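Local coordinates for protein EXOU (Pseudomonas aeruginosa, PDB 4AKX) that probably acts as a patatin-like phospholipase toxin, delivered by type III secretion and bound by its chaperone SpcU, at residues R74-G84 / R340-F349; V218-I227 / D241-I249. All coordinates share one frame; numbering follows the deposited sequence.

Contact 1. Residues R74-G84 / R340-F349; sequences RPPLTSLVLSG and RRNDNLILEF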
# COMPACT_ATOMS: atom_id res chain seq x y z
N ARG B 74 -32.59 -1.49 -29.70
CA ARG B 74 -32.56 -0.49 -28.63
C ARG B 74 -33.98 -0.14 -28.18
O ARG B 74 -34.89 -0.08 -28.99
CB ARG B 74 -31.81 0.77 -29.09
CG ARG B 74 -30.31 0.59 -29.26
CD ARG B 74 -29.64 0.32 -27.92
NE ARG B 74 -29.72 1.48 -27.03
CZ ARG B 74 -28.66 2.16 -26.59
NH1 ARG B 74 -27.41 1.79 -26.91
NH2 ARG B 74 -28.85 3.22 -25.80
N PRO B 75 -34.16 0.08 -26.87
CA PRO B 75 -35.47 0.28 -26.28
C PRO B 75 -36.11 1.50 -26.84
O PRO B 75 -35.47 2.27 -27.51
CB PRO B 75 -35.15 0.54 -24.81
CG PRO B 75 -33.80 -0.04 -24.59
CD PRO B 75 -33.09 0.21 -25.88
N PRO B 76 -37.39 1.68 -26.53
CA PRO B 76 -38.10 2.82 -27.06
C PRO B 76 -37.59 4.13 -26.44
O PRO B 76 -37.35 4.20 -25.23
CB PRO B 76 -39.55 2.54 -26.65
CG PRO B 76 -39.43 1.78 -25.37
CD PRO B 76 -38.17 0.95 -25.51
N LEU B 77 -37.40 5.15 -27.28
CA LEU B 77 -37.16 6.50 -26.76
C LEU B 77 -38.38 7.03 -25.95
O LEU B 77 -39.45 7.33 -26.51
CB LEU B 77 -36.76 7.46 -27.89
CG LEU B 77 -35.29 7.83 -28.04
CD1 LEU B 77 -35.18 9.03 -28.96
CD2 LEU B 77 -34.63 8.15 -26.71
N THR B 78 -38.21 7.10 -24.64
CA THR B 78 -39.30 7.54 -23.82
C THR B 78 -38.90 8.70 -22.93
O THR B 78 -39.67 9.09 -22.05
CB THR B 78 -39.81 6.42 -22.92
OG1 THR B 78 -38.74 5.97 -22.08
CG2 THR B 78 -40.36 5.24 -23.76
N SER B 79 -37.71 9.24 -23.15
CA SER B 79 -37.16 10.25 -22.23
C SER B 79 -36.13 11.20 -22.80
O SER B 79 -35.28 10.83 -23.61
CB SER B 79 -36.62 9.61 -20.94
OG SER B 79 -37.62 9.65 -19.92
N LEU B 80 -36.21 12.44 -22.30
CA LEU B 80 -35.45 13.56 -22.82
C LEU B 80 -34.78 14.28 -21.65
O LEU B 80 -35.47 14.86 -20.80
CB LEU B 80 -36.38 14.53 -23.56
CG LEU B 80 -35.77 15.64 -24.44
CD1 LEU B 80 -34.42 15.27 -25.04
CD2 LEU B 80 -36.75 16.01 -25.53
N VAL B 81 -33.45 14.20 -21.60
CA VAL B 81 -32.69 14.78 -20.51
C VAL B 81 -31.94 15.98 -21.04
O VAL B 81 -31.11 15.85 -21.92
CB VAL B 81 -31.70 13.77 -19.88
CG1 VAL B 81 -30.84 14.44 -18.81
CG2 VAL B 81 -32.43 12.58 -19.30
N LEU B 82 -32.24 17.15 -20.48
CA LEU B 82 -31.71 18.42 -20.98
C LEU B 82 -30.77 19.03 -19.97
O LEU B 82 -31.18 19.37 -18.85
CB LEU B 82 -32.87 19.39 -21.24
CG LEU B 82 -32.96 20.06 -22.60
CD1 LEU B 82 -32.31 19.19 -23.66
CD2 LEU B 82 -34.42 20.30 -22.93
N SER B 83 -29.50 19.14 -20.35
CA SER B 83 -28.48 19.64 -19.43
C SER B 83 -28.32 21.16 -19.56
O SER B 83 -28.51 21.72 -20.64
CB SER B 83 -27.16 18.94 -19.68
OG SER B 83 -26.66 19.28 -20.95
N GLY B 84 -27.98 21.82 -18.47
CA GLY B 84 -28.20 23.26 -18.36
C GLY B 84 -27.06 24.10 -18.87
O GLY B 84 -26.58 23.91 -20.00
N ARG B 340 -33.27 -3.20 -20.07
CA ARG B 340 -33.53 -1.79 -19.86
C ARG B 340 -34.84 -1.49 -20.49
O ARG B 340 -35.11 -2.00 -21.58
CB ARG B 340 -32.48 -0.97 -20.56
CG ARG B 340 -31.07 -1.34 -20.21
CD ARG B 340 -30.13 -0.47 -21.01
NE ARG B 340 -30.63 0.89 -21.07
CZ ARG B 340 -30.43 1.72 -22.10
NH1 ARG B 340 -29.75 1.32 -23.16
NH2 ARG B 340 -30.94 2.94 -22.05
N ARG B 341 -35.66 -0.66 -19.84
CA ARG B 341 -37.02 -0.42 -20.34
C ARG B 341 -37.19 0.73 -21.29
O ARG B 341 -38.23 0.88 -21.91
CB ARG B 341 -38.09 -0.41 -19.23
CG ARG B 341 -37.91 0.59 -18.12
CD ARG B 341 -39.18 0.63 -17.28
NE ARG B 341 -38.91 0.88 -15.86
CZ ARG B 341 -39.73 0.53 -14.86
NH1 ARG B 341 -40.87 -0.09 -15.12
NH2 ARG B 341 -39.40 0.80 -13.60
N ASN B 342 -36.14 1.53 -21.44
CA ASN B 342 -36.23 2.69 -22.29
C ASN B 342 -34.87 3.31 -22.53
O ASN B 342 -33.88 2.86 -21.98
CB ASN B 342 -37.16 3.73 -21.66
CG ASN B 342 -36.62 4.26 -20.38
OD1 ASN B 342 -35.66 5.03 -20.38
ND2 ASN B 342 -37.19 3.82 -19.26
N ASP B 343 -34.85 4.34 -23.35
CA ASP B 343 -33.62 4.99 -23.75
C ASP B 343 -33.75 6.45 -23.42
O ASP B 343 -34.86 6.97 -23.28
CB ASP B 343 -33.43 4.84 -25.25
CG ASP B 343 -32.44 3.76 -25.62
OD1 ASP B 343 -32.34 2.77 -24.86
OD2 ASP B 343 -31.76 3.89 -26.66
N ASN B 344 -32.61 7.11 -23.34
CA ASN B 344 -32.57 8.54 -23.15
C ASN B 344 -31.91 9.25 -24.29
O ASN B 344 -30.89 8.80 -24.80
CB ASN B 344 -31.85 8.86 -21.87
CG ASN B 344 -32.64 8.48 -20.67
OD1 ASN B 344 -33.66 9.08 -20.39
ND2 ASN B 344 -32.20 7.44 -19.97
N LEU B 345 -32.49 10.37 -24.70
CA LEU B 345 -31.78 11.31 -25.55
C LEU B 345 -31.23 12.39 -24.65
O LEU B 345 -32.00 13.13 -24.02
CB LEU B 345 -32.71 11.91 -26.61
CG LEU B 345 -32.05 12.72 -27.73
CD1 LEU B 345 -30.74 12.11 -28.20
CD2 LEU B 345 -33.02 12.87 -28.89
N ILE B 346 -29.91 12.45 -24.55
CA ILE B 346 -29.30 13.34 -23.60
C ILE B 346 -28.61 14.42 -24.38
O ILE B 346 -27.66 14.14 -25.11
CB ILE B 346 -28.29 12.62 -22.71
CG1 ILE B 346 -28.87 11.30 -22.19
CG2 ILE B 346 -27.91 13.50 -21.54
CD1 ILE B 346 -27.87 10.16 -22.08
N LEU B 347 -29.11 15.65 -24.25
CA LEU B 347 -28.50 16.83 -24.90
C LEU B 347 -27.61 17.63 -23.93
O LEU B 347 -28.08 18.11 -22.88
CB LEU B 347 -29.58 17.72 -25.52
CG LEU B 347 -30.38 17.06 -26.63
CD1 LEU B 347 -31.73 17.71 -26.79
CD2 LEU B 347 -29.62 17.07 -27.95
N GLU B 348 -26.34 17.79 -24.31
CA GLU B 348 -25.30 18.31 -23.42
C GLU B 348 -24.54 19.46 -24.06
O GLU B 348 -24.38 19.50 -25.29
CB GLU B 348 -24.33 17.18 -23.06
CG GLU B 348 -23.79 17.22 -21.63
CD GLU B 348 -22.68 16.19 -21.38
OE1 GLU B 348 -22.01 15.80 -22.36
OE2 GLU B 348 -22.48 15.78 -20.21
N PHE B 349 -24.05 20.39 -23.22
CA PHE B 349 -23.38 21.63 -23.69
C PHE B 349 -21.90 21.74 -23.31
O PHE B 349 -21.45 21.14 -22.33
CB PHE B 349 -24.11 22.87 -23.18
CG PHE B 349 -25.39 23.14 -23.88
CD1 PHE B 349 -25.42 23.29 -25.25
CD2 PHE B 349 -26.58 23.21 -23.18
CE1 PHE B 349 -26.61 23.52 -25.91
CE2 PHE B 349 -27.77 23.44 -23.83
CZ PHE B 349 -27.79 23.59 -25.20
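The carbonyl oxygen of Leu347 is gripped by two donors of Ser83. The backbone N of Ser83 bonds Leu347 O at 3.1 Å. The hydroxyl OG of Ser83 reaches Leu347 O at 2.7 Å, in the carbonyl plane and on a lone pair. Its chi1 of 66° sets OG between the backbone N and the carbonyl carbon, turned to the neighbouring strand. Strands 77-82 and 343-348 run parallel, and Val81 bonds the other strand through both its N and its O. On one face, Leu82 and Leu347 run alongside each other, CD1 to CD1 3.5 Å. Leu345 and Leu347 also meet helix 423-441 on this face. Val81 CG1 packs on Ile346 CG2 at 4.1 Å on the other. Before the strands, Arg74 NH2 makes a salt bridge to Asp343 OD2 at 3.1 Å, from above the carboxylate plane. Arg442 is a second partner of that oxygen. Arg340 also approaches Asp343, a link left doubtful by the placing of OD1; its NH1 pairs with Glu390 and Glu447. These acids probably offset the nearness of the two arginines, so the ion pairs probably steady the start of the strand pair, while apolar packing and backbone bonds hold the centre.

Contact 2. Residues V218-I227 / D241-I249; sequences VARQPTVAAI and DLDRLSAYI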
# COMPACT_ATOMS: atom_id res chain seq x y z
N VAL B 218 -61.31 13.59 -23.68
CA VAL B 218 -60.77 13.63 -22.31
C VAL B 218 -61.31 14.81 -21.51
O VAL B 218 -61.56 14.69 -20.31
CB VAL B 218 -59.21 13.65 -22.27
CG1 VAL B 218 -58.64 12.40 -22.94
CG2 VAL B 218 -58.65 14.92 -22.89
N ALA B 219 -61.47 15.94 -22.17
CA ALA B 219 -61.99 17.14 -21.55
C ALA B 219 -63.25 16.87 -20.71
O ALA B 219 -63.50 17.53 -19.69
CB ALA B 219 -62.27 18.20 -22.61
N ARG B 220 -64.03 15.88 -21.14
CA ARG B 220 -65.32 15.55 -20.51
C ARG B 220 -65.14 14.76 -19.21
O ARG B 220 -66.10 14.62 -18.44
CB ARG B 220 -66.20 14.72 -21.45
CG ARG B 220 -66.73 15.42 -22.70
CD ARG B 220 -67.64 14.47 -23.49
NE ARG B 220 -67.30 13.05 -23.28
CZ ARG B 220 -68.02 12.20 -22.54
NH1 ARG B 220 -69.15 12.61 -21.95
NH2 ARG B 220 -67.63 10.93 -22.40
N GLN B 221 -63.95 14.21 -19.00
CA GLN B 221 -63.69 13.44 -17.80
C GLN B 221 -63.48 14.34 -16.59
O GLN B 221 -62.57 15.17 -16.58
CB GLN B 221 -62.50 12.51 -17.99
CG GLN B 221 -62.55 11.69 -19.27
CD GLN B 221 -63.89 10.99 -19.50
OE1 GLN B 221 -64.30 10.13 -18.71
NE2 GLN B 221 -64.55 11.34 -20.61
N PRO B 222 -64.35 14.19 -15.56
CA PRO B 222 -64.30 14.89 -14.28
C PRO B 222 -62.91 15.42 -13.89
O PRO B 222 -62.73 16.62 -13.80
CB PRO B 222 -64.75 13.80 -13.29
CG PRO B 222 -65.54 12.81 -14.11
CD PRO B 222 -65.44 13.20 -15.57
N THR B 223 -61.95 14.53 -13.69
CA THR B 223 -60.64 14.93 -13.17
C THR B 223 -59.91 15.95 -14.07
O THR B 223 -59.28 16.90 -13.58
CB THR B 223 -59.72 13.71 -12.83
OG1 THR B 223 -59.44 12.96 -14.02
CG2 THR B 223 -60.40 12.78 -11.81
N VAL B 224 -60.01 15.76 -15.38
CA VAL B 224 -59.47 16.71 -16.35
C VAL B 224 -60.19 18.06 -16.25
O VAL B 224 -59.55 19.11 -16.15
CB VAL B 224 -59.58 16.16 -17.79
CG1 VAL B 224 -58.90 17.10 -18.78
CG2 VAL B 224 -58.98 14.77 -17.87
N ALA B 225 -61.52 18.02 -16.29
CA ALA B 225 -62.34 19.22 -16.23
C ALA B 225 -62.19 19.93 -14.88
O ALA B 225 -62.52 21.11 -14.75
CB ALA B 225 -63.79 18.89 -16.51
N ALA B 226 -61.69 19.20 -13.89
CA ALA B 226 -61.32 19.79 -12.60
C ALA B 226 -60.02 20.59 -12.75
O ALA B 226 -59.87 21.65 -12.14
CB ALA B 226 -61.16 18.71 -11.54
N ILE B 227 -59.11 20.08 -13.58
CA ILE B 227 -57.79 20.68 -13.76
C ILE B 227 -57.81 21.92 -14.63
O ILE B 227 -57.07 22.85 -14.39
CB ILE B 227 -56.77 19.66 -14.33
CG1 ILE B 227 -55.99 18.99 -13.19
CG2 ILE B 227 -55.79 20.35 -15.27
CD1 ILE B 227 -55.48 17.60 -13.49
N ASP B 241 -50.32 17.44 -12.21
CA ASP B 241 -51.28 17.36 -13.28
C ASP B 241 -50.63 17.16 -14.65
O ASP B 241 -51.20 16.49 -15.52
CB ASP B 241 -52.17 18.60 -13.28
CG ASP B 241 -51.39 19.87 -13.17
OD1 ASP B 241 -50.13 19.78 -13.16
OD2 ASP B 241 -52.02 20.95 -13.10
N LEU B 242 -49.44 17.72 -14.84
CA LEU B 242 -48.65 17.39 -16.01
C LEU B 242 -48.59 15.89 -16.10
O LEU B 242 -48.90 15.30 -17.13
CB LEU B 242 -47.24 17.99 -15.91
CG LEU B 242 -47.13 19.34 -16.64
CD1 LEU B 242 -45.68 19.77 -16.84
CD2 LEU B 242 -47.85 19.23 -17.97
N ASP B 243 -48.27 15.27 -14.97
CA ASP B 243 -48.37 13.84 -14.82
C ASP B 243 -49.78 13.34 -15.16
O ASP B 243 -49.96 12.54 -16.09
CB ASP B 243 -48.01 13.45 -13.38
CG ASP B 243 -47.78 11.97 -13.22
OD1 ASP B 243 -46.64 11.52 -13.50
OD2 ASP B 243 -48.71 11.26 -12.79
N ARG B 244 -50.77 13.83 -14.43
CA ARG B 244 -52.13 13.33 -14.57
C ARG B 244 -52.67 13.43 -16.00
O ARG B 244 -53.50 12.62 -16.41
CB ARG B 244 -53.05 14.04 -13.60
CG ARG B 244 -52.84 13.58 -12.18
CD ARG B 244 -53.59 14.44 -11.20
NE ARG B 244 -53.71 13.79 -9.90
CZ ARG B 244 -54.46 14.24 -8.91
NH1 ARG B 244 -55.14 15.37 -9.05
NH2 ARG B 244 -54.52 13.58 -7.76
N LEU B 245 -52.16 14.40 -16.76
CA LEU B 245 -52.57 14.63 -18.14
C LEU B 245 -51.84 13.76 -19.17
O LEU B 245 -52.41 13.39 -20.20
CB LEU B 245 -52.47 16.11 -18.48
CG LEU B 245 -53.50 16.93 -17.70
CD1 LEU B 245 -53.10 18.40 -17.56
CD2 LEU B 245 -54.90 16.77 -18.29
N SER B 246 -50.59 13.41 -18.88
CA SER B 246 -49.80 12.53 -19.75
C SER B 246 -50.37 11.11 -19.88
O SER B 246 -50.07 10.40 -20.85
CB SER B 246 -48.35 12.47 -19.31
OG SER B 246 -48.27 12.18 -17.93
N ALA B 247 -51.19 10.70 -18.92
CA ALA B 247 -51.92 9.43 -19.03
C ALA B 247 -53.05 9.47 -20.07
O ALA B 247 -53.32 8.46 -20.74
CB ALA B 247 -52.46 9.00 -17.68
N TYR B 248 -53.71 10.62 -20.18
CA TYR B 248 -54.75 10.81 -21.20
C TYR B 248 -54.12 11.15 -22.54
O TYR B 248 -54.15 10.35 -23.47
CB TYR B 248 -55.70 11.93 -20.80
CG TYR B 248 -56.49 11.69 -19.54
CD1 TYR B 248 -57.75 11.07 -19.58
CD2 TYR B 248 -56.01 12.13 -18.30
CE1 TYR B 248 -58.49 10.88 -18.43
CE2 TYR B 248 -56.73 11.92 -17.14
CZ TYR B 248 -57.97 11.30 -17.21
OH TYR B 248 -58.69 11.10 -16.05
N ILE B 249 -53.55 12.35 -22.63
CA ILE B 249 -53.01 12.85 -23.90
C ILE B 249 -51.51 12.57 -23.95
O ILE B 249 -50.82 12.83 -22.97
CB ILE B 249 -53.24 14.36 -24.04
CG1 ILE B 249 -54.74 14.67 -24.14
CG2 ILE B 249 -52.45 14.93 -25.22
CD1 ILE B 249 -55.11 16.12 -23.91
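Val224 lays its CG2 methyl over one face of the Tyr248 ring. Val224 CG2 lies 3.7 Å from the centroid of the Tyr248 ring and 15° off the ring normal, a CH-pi contact. The other methyl, Val224 CG1, stands anti to the backbone N (chi1 -175°) and meets Leu245 CD2 at 4.0 Å. One valine therefore serves two partners. Ile227 and Leu245 pass each other head to tail, with Ile227 CG2 4.0 Å from Leu245 CD1. Ile227 CD1 lies 3.5 Å from Asp241 CB. Asp241 meets it through the aliphatic CB, while its OD1 is bonded to Thr238. Val224, Ile227, Leu245 and Asp241 are buried and form the tight part. Ile212 of helix 195-214 also touches Val224. Nearer the backbone of Tyr248, Val218 CG1 packs against Tyr248 CB at 3.7 Å, and Val218 CG2 against Ile249 CD1.

The side near Thr223 is looser. Thr223 is exposed, and Tyr248 OH gives Thr223 OG1 a weak hydrogen bond of 2.9 Å. The two side chains stand roughly perpendicular. Gln221 brushes the ring with CG, while its amide NE2 turns back to the carbonyl of Glu217.

The axes of the short helix segments 222-227 and 241-246 are 10.9 Å apart at an angle of 142°, so side chains rather than backbones bridge them. This is helix packing within the patatin-like region. The chemistry is mostly apolar: methyl groups and one aromatic face join helix 222-227 to helix 241-246 and the residues that follow it, and the weak hydroxyl bond adds a single polar link on the exposed side.

From the N terminus, after the first strands of the antiparallel sheet, the chain reaches strand 77-82, the first half of contact 1. It then passes through strand 110-114, which pairs with strand 77-82, and through a run of helices to residues 218-227. Contact 2 closes a short loop there, with 13 residues between its segments. Strands 254-263 and 266-273 follow in the same mixed sheet. Strand 343-348 then returns beside strand 77-82 and closes contact 1 across 255 intervening residues. Contact 2 thus lies wholly within the longer loop, and the two do not cross. Contact 1 joins two neighbouring strands inside the mixed sheet; contact 2 joins helices outside it. Their centres are about 25 Å apart.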